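Local coordinates for phage terminase large subunit (Thermus phage P7426, PDB 4ZNK), which probably acts as the ATP-driven motor that packages viral DNA into empty capsids and as the endonuclease that cuts the genome, this chain being its N-terminal ATPase domain, at residues I71-D76 and L153-M158; I182-G187 and R250-A255. All coordinates share one frame; numbering follows the deposited sequence. Where two conformers were deposited one is given.

Both contacts lie in the N-terminal ATPase domain, a P-loop NTPase fold built on a central beta sheet. Along the chain they come in series: 71-76 and 153-158 close contact 1 before 182-187 opens contact 2 with 250-255. Their centres are about 14 Å apart. They share the sheet: strands 67-72, 150-154 and 178-183 are consecutive parallel neighbours. The loop after strand 150-154 meets the end of strand 178-183 directly, where A157 N lies 3.0 Å from S183 OG, a probable hydrogen bond. Contact 1 holds the last three residues of the predicted Walker B motif, including the magnesium ligand D154. Contact 2 ties the next loop, close to K48 of the nucleotide site, to helix 246-252.

Contact 1. Residues I71-D76 and L153-M158; sequences IAPTYD and LDEAAM
I71 and L153 pair at the C-terminal ends of two neighbouring parallel strands inside the central sheet of a P-loop NTPase. The strands are 67-72 and 150-154. Strand 150-154 and the residue after it, E155, form the predicted Walker B motif. I71 O accepts a hydrogen bond from D154 N at 2.8 Å, with an N-H...O angle of 163°. The same carbonyl oxygen receives a CA-H...O contact from L153 CA at 3.3 Å. The side chains of I71 and L153 lie on one face of the sheet, and their CD1 methyls touch loosely.

A72 and D154 come next. The CB of A72 packs against the CB of D154. CG of D154 is anti to the backbone N (chi1 -170°), which turns the carboxylate away from the carbonyl of I71. Its OD2 takes a hydrogen bond from Q77 of helix 75-93, a second-shell contact that would help fix the carboxylate's rotation. D154 binds magnesium in this protein, and its side chain is about 6 Å from those of K48 and S49. OD1 also receives a weak bond from E155 N.

Beyond the strands, P73 lies against the turn that follows D154. E155, the predicted catalytic residue for ATP hydrolysis, crosses the proline at about a right angle. Its CB and OE1 both approach the ring. A 3-10 segment at 156-158 then brings M158 CB up to the CG edge of the same proline. P73 CG meets M158 CB at 3.8 Å, while P73 CD sits 3.3 Å from the carbonyl oxygen O of D154.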
ATOM      1  N   ILE A  71       5.005  -2.926   5.778  1.00 16.35           N
ATOM      2  CA  ILE A  71       4.734  -3.628   7.037  1.00 17.31           C
ATOM      3  C   ILE A  71       3.430  -4.398   6.914  1.00 17.21           C
ATOM      4  O   ILE A  71       2.403  -3.839   6.514  1.00 19.63           O
ATOM      5  CB  ILE A  71       4.635  -2.660   8.239  1.00 17.87           C
ATOM      6  CG1 ILE A  71       5.872  -1.757   8.283  1.00 25.73           C
ATOM      7  CG2 ILE A  71       4.534  -3.451   9.554  1.00 24.16           C
ATOM      8  CD1 ILE A  71       5.534  -0.293   8.267  1.00 42.48           C
ATOM      9  N   ALA A  72       3.479  -5.677   7.259  1.00 19.19           N
ATOM     10  CA  ALA A  72       2.295  -6.539   7.284  1.00 18.85           C
ATOM     11  C   ALA A  72       2.213  -7.240   8.654  1.00 23.72           C
ATOM     12  O   ALA A  72       3.145  -7.134   9.453  1.00 20.72           O
ATOM     13  CB  ALA A  72       2.363  -7.546   6.139  1.00 18.95           C
ATOM     14  N   PRO A  73       1.092  -7.931   8.941  1.00 22.59           N
ATOM     15  CA  PRO A  73       0.941  -8.640  10.228  1.00 29.06           C
ATOM     16  C   PRO A  73       2.038  -9.669  10.489  1.00 25.55           C
ATOM     17  O   PRO A  73       2.456  -9.850  11.632  1.00 27.74           O
ATOM     18  CB  PRO A  73      -0.435  -9.314  10.099  1.00 24.13           C
ATOM     19  CG  PRO A  73      -1.203  -8.392   9.159  1.00 25.67           C
ATOM     20  CD  PRO A  73      -0.157  -7.936   8.161  1.00 20.49           C
ATOM     21  N   THR A  74       2.530 -10.293   9.429  1.00 24.79           N
ATOM     22  CA  THR A  74       3.561 -11.324   9.519  1.00 25.11           C
ATOM     23  C   THR A  74       4.579 -11.107   8.428  1.00 28.60           C
ATOM     24  O   THR A  74       4.276 -10.443   7.437  1.00 20.73           O
ATOM     25  CB  THR A  74       2.991 -12.717   9.333  1.00 27.39           C
ATOM     26  OG1 THR A  74       2.519 -12.832   7.990  1.00 25.70           O
ATOM     27  CG2 THR A  74       1.849 -12.963  10.286  1.00 27.89           C
ATOM     28  N   TYR A  75       5.762 -11.694   8.582  1.00 27.45           N
ATOM     29  CA  TYR A  75       6.792 -11.608   7.538  1.00 29.67           C
ATOM     30  C   TYR A  75       6.368 -12.331   6.270  1.00 29.94           C
ATOM     31  O   TYR A  75       6.661 -11.872   5.171  1.00 26.06           O
ATOM     32  CB  TYR A  75       8.127 -12.173   8.028  1.00 28.87           C
ATOM     33  CG  TYR A  75       9.014 -11.139   8.694  1.00 38.97           C
ATOM     34  CD1 TYR A  75       9.519 -10.064   7.971  1.00 37.67           C
ATOM     35  CD2 TYR A  75       9.355 -11.238  10.041  1.00 40.30           C
ATOM     36  CE1 TYR A  75      10.328  -9.100   8.572  1.00 37.29           C
ATOM     37  CE2 TYR A  75      10.166 -10.286  10.649  1.00 42.20           C
ATOM     38  CZ  TYR A  75      10.649  -9.218   9.909  1.00 46.95           C
ATOM     39  OH  TYR A  75      11.457  -8.266  10.497  1.00 47.18           O
ATOM     40  N   ASP A  76       5.680 -13.462   6.417  1.00 28.90           N
ATOM     41  CA  ASP A  76       5.203 -14.212   5.261  1.00 26.37           C
ATOM     42  C   ASP A  76       4.279 -13.358   4.415  1.00 24.59           C
ATOM     43  O   ASP A  76       4.293 -13.429   3.197  1.00 28.18           O
ATOM     44  CB  ASP A  76       4.450 -15.475   5.685  1.00 30.56           C
ATOM     45  CG  ASP A  76       5.348 -16.522   6.271  1.00 43.35           C
ATOM     46  OD1 ASP A  76       6.561 -16.506   5.966  1.00 48.59           O
ATOM     47  OD2 ASP A  76       4.828 -17.370   7.030  1.00 56.92           O
ATOM     48  N   LEU A 153       1.290  -0.097   4.767  1.00 17.02           N
ATOM     49  CA  LEU A 153       0.737  -1.056   5.734  1.00 18.99           C
ATOM     50  C   LEU A 153      -0.223  -1.986   5.021  1.00 17.81           C
ATOM     51  O   LEU A 153      -1.287  -1.549   4.566  1.00 19.89           O
ATOM     52  CB  LEU A 153       0.011  -0.350   6.879  1.00 17.79           C
ATOM     53  CG  LEU A 153       0.851   0.259   7.991  1.00 24.03           C
ATOM     54  CD1 LEU A 153       1.594   1.491   7.528  1.00 22.24           C
ATOM     55  CD2 LEU A 153      -0.030   0.585   9.176  1.00 23.10           C
ATOM     56  N   ASP A 154       0.166  -3.253   4.901  1.00 18.65           N
ATOM     57  CA  ASP A 154      -0.618  -4.236   4.194  1.00 17.24           C
ATOM     58  C   ASP A 154      -1.462  -4.997   5.222  1.00 18.38           C
ATOM     59  O   ASP A 154      -1.004  -5.274   6.323  1.00 18.98           O
ATOM     60  CB  ASP A 154       0.273  -5.188   3.400  1.00 22.64           C
ATOM     61  CG  ASP A 154      -0.527  -6.091   2.442  1.00 31.64           C
ATOM     62  OD1 ASP A 154      -1.646  -5.702   2.031  1.00 29.21           O
ATOM     63  OD2 ASP A 154      -0.021  -7.172   2.070  1.00 31.57           O
ATOM     64  N   GLU A 155      -2.684  -5.336   4.852  1.00 18.44           N
ATOM     65  CA  GLU A 155      -3.632  -5.939   5.803  1.00 24.56           C
ATOM     66  C   GLU A 155      -3.683  -5.101   7.078  1.00 21.04           C
ATOM     67  O   GLU A 155      -3.649  -5.631   8.197  1.00 19.21           O
ATOM     68  CB  GLU A 155      -3.238  -7.381   6.152  1.00 26.27           C
ATOM     69  CG  GLU A 155      -3.341  -8.378   5.018  1.00 33.57           C
ATOM     70  CD  GLU A 155      -3.304  -9.822   5.520  1.00 57.18           C
ATOM     71  OE1 GLU A 155      -2.291 -10.227   6.138  1.00 44.43           O
ATOM     72  OE2 GLU A 155      -4.304 -10.544   5.315  1.00 63.31           O
ATOM     73  N   ALA A 156      -3.767  -3.786   6.910  1.00 20.38           N
ATOM     74  CA  ALA A 156      -3.688  -2.861   8.036  1.00 18.41           C
ATOM     75  C   ALA A 156      -4.727  -3.074   9.120  1.00 20.00           C
ATOM     76  O   ALA A 156      -4.481  -2.746  10.270  1.00 21.09           O
ATOM     77  CB  ALA A 156      -3.786  -1.426   7.531  1.00 22.97           C
ATOM     78  N   ALA A 157      -5.896  -3.601   8.767  1.00 21.70           N
ATOM     79  CA  ALA A 157      -6.945  -3.782   9.754  1.00 17.37           C
ATOM     80  C   ALA A 157      -6.561  -4.884  10.757  1.00 21.37           C
ATOM     81  O   ALA A 157      -7.205  -5.012  11.794  1.00 27.29           O
ATOM     82  CB  ALA A 157      -8.286  -4.095   9.068  1.00 21.11           C
ATOM     83  N   MET A 158      -5.524  -5.663  10.429  1.00 22.70           N
ATOM     84  CA  MET A 158      -5.014  -6.713  11.310  0.52 22.91           C
ATOM     85  C   MET A 158      -3.743  -6.286  12.051  1.00 25.44           C
ATOM     86  O   MET A 158      -3.199  -7.042  12.842  1.00 25.15           O
ATOM     87  CB  MET A 158      -4.728  -7.985  10.513  0.52 23.98           C
ATOM     88  CG  MET A 158      -5.944  -8.541   9.786  0.52 27.68           C
ATOM     89  SD  MET A 158      -5.619 -10.114   8.957  0.52 41.91           S
ATOM     90  CE  MET A 158      -5.648 -11.232  10.357  0.52 32.96           C
TER

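Contact 2. Residues I182-G187 and R250-A255; sequences ISTPKG and RQEYGA
T184 and K186 grip E252 in a buried polar contact between the loop after strand 178-183 and the end of helix 246-252. One E252 oxygen takes both bonds. K186 NZ forms a salt bridge to E252 OE1 at 2.7 Å, arriving nearly along the C-O axis. T184 OG1 donates to the same E252 OE1 at 3.0 Å, from the syn side but 30° out of the carboxylate plane. Two donors on one oxygen would probably favour the charged carboxylate.

CB of K186 starts away from the helix, but folds at chi2 (-75°) and chi4 carry its ammonium back over its own loop. There K186 NZ also bonds P185 O at 3.0 Å, from above the carbonyl plane. E252 likewise starts away and turns back at chi2. T184 crosses it at about a right angle, with CG2 beside OE2, which has a long, weak ion pair with R44. A chi1 of 55° sets T184 OG1 between the backbone N and the carbonyl carbon.

Q251 is extended beyond CG and runs past the P185 carbonyl, its CD 3.3 Å from P185 O. Its NE2 does not bond G187 N, as both are donors. A water joins them instead, accepting from G187 N at 2.9 Å and from Q251 NE2 at 2.7 Å. NE2 also bonds H260. The P185 ring also lies against A255, its CG 3.7 Å from A255 C.

P185 touches C41 of strand 37-42, and T184 touches K48, a nucleotide-site residue at the start of helix 48-62. The loop is thus held between that helix, strand 37-42 and helix 246-252.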
ATOM      1  N   ILE A 182      -3.650  -0.019   3.529  1.00 16.04           N
ATOM      2  CA  ILE A 182      -4.557  -0.807   2.676  1.00 19.16           C
ATOM      3  C   ILE A 182      -4.972  -2.091   3.360  1.00 16.55           C
ATOM      4  O   ILE A 182      -4.170  -2.740   4.046  1.00 17.79           O
ATOM      5  CB  ILE A 182      -3.922  -1.189   1.333  1.00 21.04           C
ATOM      6  CG1 ILE A 182      -2.703  -2.090   1.580  1.00 27.30           C
ATOM      7  CG2 ILE A 182      -3.528   0.055   0.604  1.00 27.44           C
ATOM      8  CD1 ILE A 182      -1.894  -2.475   0.384  1.00 30.07           C
ATOM      9  N   SER A 183      -6.223  -2.477   3.156  1.00 19.12           N
ATOM     10  CA  SER A 183      -6.727  -3.652   3.839  1.00 17.57           C
ATOM     11  C   SER A 183      -8.099  -4.002   3.342  1.00 18.72           C
ATOM     12  O   SER A 183      -8.787  -3.169   2.772  1.00 17.96           O
ATOM     13  CB  SER A 183      -6.769  -3.391   5.350  1.00 18.53           C
ATOM     14  OG  SER A 183      -6.926  -4.587   6.099  1.00 19.90           O
ATOM     15  N   THR A 184      -8.492  -5.252   3.572  1.00 22.07           N
ATOM     16  CA  THR A 184      -9.897  -5.596   3.692  1.00 21.83           C
ATOM     17  C   THR A 184     -10.268  -5.270   5.137  1.00 20.82           C
ATOM     18  O   THR A 184      -9.443  -5.416   6.024  1.00 20.04           O
ATOM     19  CB  THR A 184     -10.163  -7.075   3.378  1.00 18.99           C
ATOM     20  OG1 THR A 184      -9.331  -7.889   4.207  1.00 20.00           O
ATOM     21  CG2 THR A 184      -9.838  -7.375   1.928  1.00 20.30           C
ATOM     22  N   PRO A 185     -11.493  -4.803   5.371  1.00 18.07           N
ATOM     23  CA  PRO A 185     -11.873  -4.353   6.710  1.00 21.36           C
ATOM     24  C   PRO A 185     -12.043  -5.487   7.715  1.00 19.89           C
ATOM     25  O   PRO A 185     -12.258  -6.645   7.342  1.00 21.13           O
ATOM     26  CB  PRO A 185     -13.198  -3.625   6.462  1.00 17.72           C
ATOM     27  CG  PRO A 185     -13.755  -4.225   5.260  1.00 22.42           C
ATOM     28  CD  PRO A 185     -12.596  -4.663   4.411  1.00 19.25           C
ATOM     29  N   LYS A 186     -11.892  -5.140   8.990  1.00 21.16           N
ATOM     30  CA  LYS A 186     -12.065  -6.074  10.087  1.00 22.76           C
ATOM     31  C   LYS A 186     -12.894  -5.395  11.174  1.00 20.37           C
ATOM     32  O   LYS A 186     -12.480  -5.296  12.321  1.00 28.08           O
ATOM     33  CB  LYS A 186     -10.708  -6.524  10.634  1.00 27.89           C
ATOM     34  CG  LYS A 186      -9.854  -7.281   9.630  1.00 32.50           C
ATOM     35  CD  LYS A 186     -10.367  -8.713   9.412  1.00 27.56           C
ATOM     36  CE  LYS A 186      -9.730  -9.370   8.175  1.00 34.22           C
ATOM     37  NZ  LYS A 186     -10.066  -8.581   6.916  1.00 35.07           N
ATOM     38  N   GLY A 187     -14.055  -4.892  10.796  1.00 19.50           N
ATOM     39  CA  GLY A 187     -14.946  -4.301  11.767  1.00 30.71           C
ATOM     40  C   GLY A 187     -14.651  -2.847  11.997  1.00 28.45           C
ATOM     41  O   GLY A 187     -13.943  -2.197  11.222  1.00 22.21           O
ATOM     42  N   ARG A 250     -18.568 -10.557   3.403  1.00 19.15           N
ATOM     43  CA  ARG A 250     -18.867  -9.137   3.324  1.00 22.68           C
ATOM     44  C   ARG A 250     -17.596  -8.269   3.461  1.00 17.24           C
ATOM     45  O   ARG A 250     -17.468  -7.243   2.802  1.00 19.91           O
ATOM     46  CB  ARG A 250     -19.889  -8.775   4.389  1.00 23.41           C
ATOM     47  CG  ARG A 250     -21.239  -9.379   4.069  1.00 25.45           C
ATOM     48  CD  ARG A 250     -22.148  -9.438   5.256  1.00 31.79           C
ATOM     49  NE  ARG A 250     -22.576  -8.121   5.665  1.00 31.89           N
ATOM     50  CZ  ARG A 250     -23.512  -7.910   6.577  1.00 44.04           C
ATOM     51  NH1 ARG A 250     -24.103  -8.944   7.159  1.00 43.92           N
ATOM     52  NH2 ARG A 250     -23.858  -6.676   6.902  1.00 35.49           N
ATOM     53  N   GLN A 251     -16.669  -8.695   4.311  1.00 17.90           N
ATOM     54  CA  GLN A 251     -15.400  -7.977   4.459  1.00 23.60           C
ATOM     55  C   GLN A 251     -14.462  -8.201   3.284  1.00 22.05           C
ATOM     56  O   GLN A 251     -13.962  -7.239   2.700  1.00 22.70           O
ATOM     57  CB  GLN A 251     -14.715  -8.395   5.771  1.00 20.83           C
ATOM     58  CG  GLN A 251     -15.558  -7.992   6.955  1.00 16.73           C
ATOM     59  CD  GLN A 251     -14.944  -8.304   8.322  1.00 22.40           C
ATOM     60  OE1 GLN A 251     -14.238  -9.290   8.521  1.00 25.72           O
ATOM     61  NE2 GLN A 251     -15.228  -7.442   9.268  1.00 19.85           N
ATOM     62  N   GLU A 252     -14.209  -9.460   2.942  1.00 16.72           N
ATOM     63  CA  GLU A 252     -13.159  -9.781   1.981  1.00 24.15           C
ATOM     64  C   GLU A 252     -13.554  -9.478   0.546  1.00 23.90           C
ATOM     65  O   GLU A 252     -12.683  -9.178  -0.290  1.00 22.58           O
ATOM     66  CB  GLU A 252     -12.758 -11.253   2.094  1.00 23.37           C
ATOM     67  CG  GLU A 252     -12.184 -11.643   3.440  1.00 30.70           C
ATOM     68  CD  GLU A 252     -10.975 -10.816   3.820  1.00 32.95           C
ATOM     69  OE1 GLU A 252     -10.940 -10.303   4.962  1.00 42.37           O
ATOM     70  OE2 GLU A 252     -10.061 -10.678   2.976  1.00 35.19           O
ATOM     71  N   TYR A 253     -14.849  -9.548   0.253  1.00 22.41           N
ATOM     72  CA  TYR A 253     -15.338  -9.291  -1.102  1.00 21.86           C
ATOM     73  C   TYR A 253     -16.182  -8.041  -1.135  1.00 22.29           C
ATOM     74  O   TYR A 253     -16.045  -7.227  -2.045  1.00 20.47           O
ATOM     75  CB  TYR A 253     -16.117 -10.511  -1.639  1.00 22.47           C
ATOM     76  CG  TYR A 253     -15.189 -11.682  -1.841  1.00 21.74           C
ATOM     77  CD1 TYR A 253     -14.444 -11.806  -3.005  1.00 26.39           C
ATOM     78  CD2 TYR A 253     -15.022 -12.643  -0.846  1.00 23.15           C
ATOM     79  CE1 TYR A 253     -13.557 -12.865  -3.167  1.00 24.50           C
ATOM     80  CE2 TYR A 253     -14.143 -13.698  -1.003  1.00 25.48           C
ATOM     81  CZ  TYR A 253     -13.415 -13.804  -2.165  1.00 26.81           C
ATOM     82  OH  TYR A 253     -12.557 -14.855  -2.317  1.00 29.73           O
ATOM     83  N   GLY A 254     -17.014  -7.848  -0.124  1.00 19.87           N
ATOM     84  CA  GLY A 254     -17.863  -6.669  -0.094  1.00 19.68           C
ATOM     85  C   GLY A 254     -17.118  -5.411   0.345  1.00 19.34           C
ATOM     86  O   GLY A 254     -17.625  -4.304   0.177  1.00 21.15           O
ATOM     87  N   ALA A 255     -15.928  -5.592   0.918  1.00 19.17           N
ATOM     88  CA  ALA A 255     -15.192  -4.508   1.543  1.00 21.15           C
ATOM     89  C   ALA A 255     -16.112  -3.724   2.481  1.00 24.56           C
ATOM     90  O   ALA A 255     -16.034  -2.517   2.589  1.00 21.14           O
ATOM     91  CB  ALA A 255     -14.576  -3.609   0.474  1.00 19.20           C
TER
HETATM   92  O   HOH W   1     -16.049  -4.899   8.720  1.00 18.13           O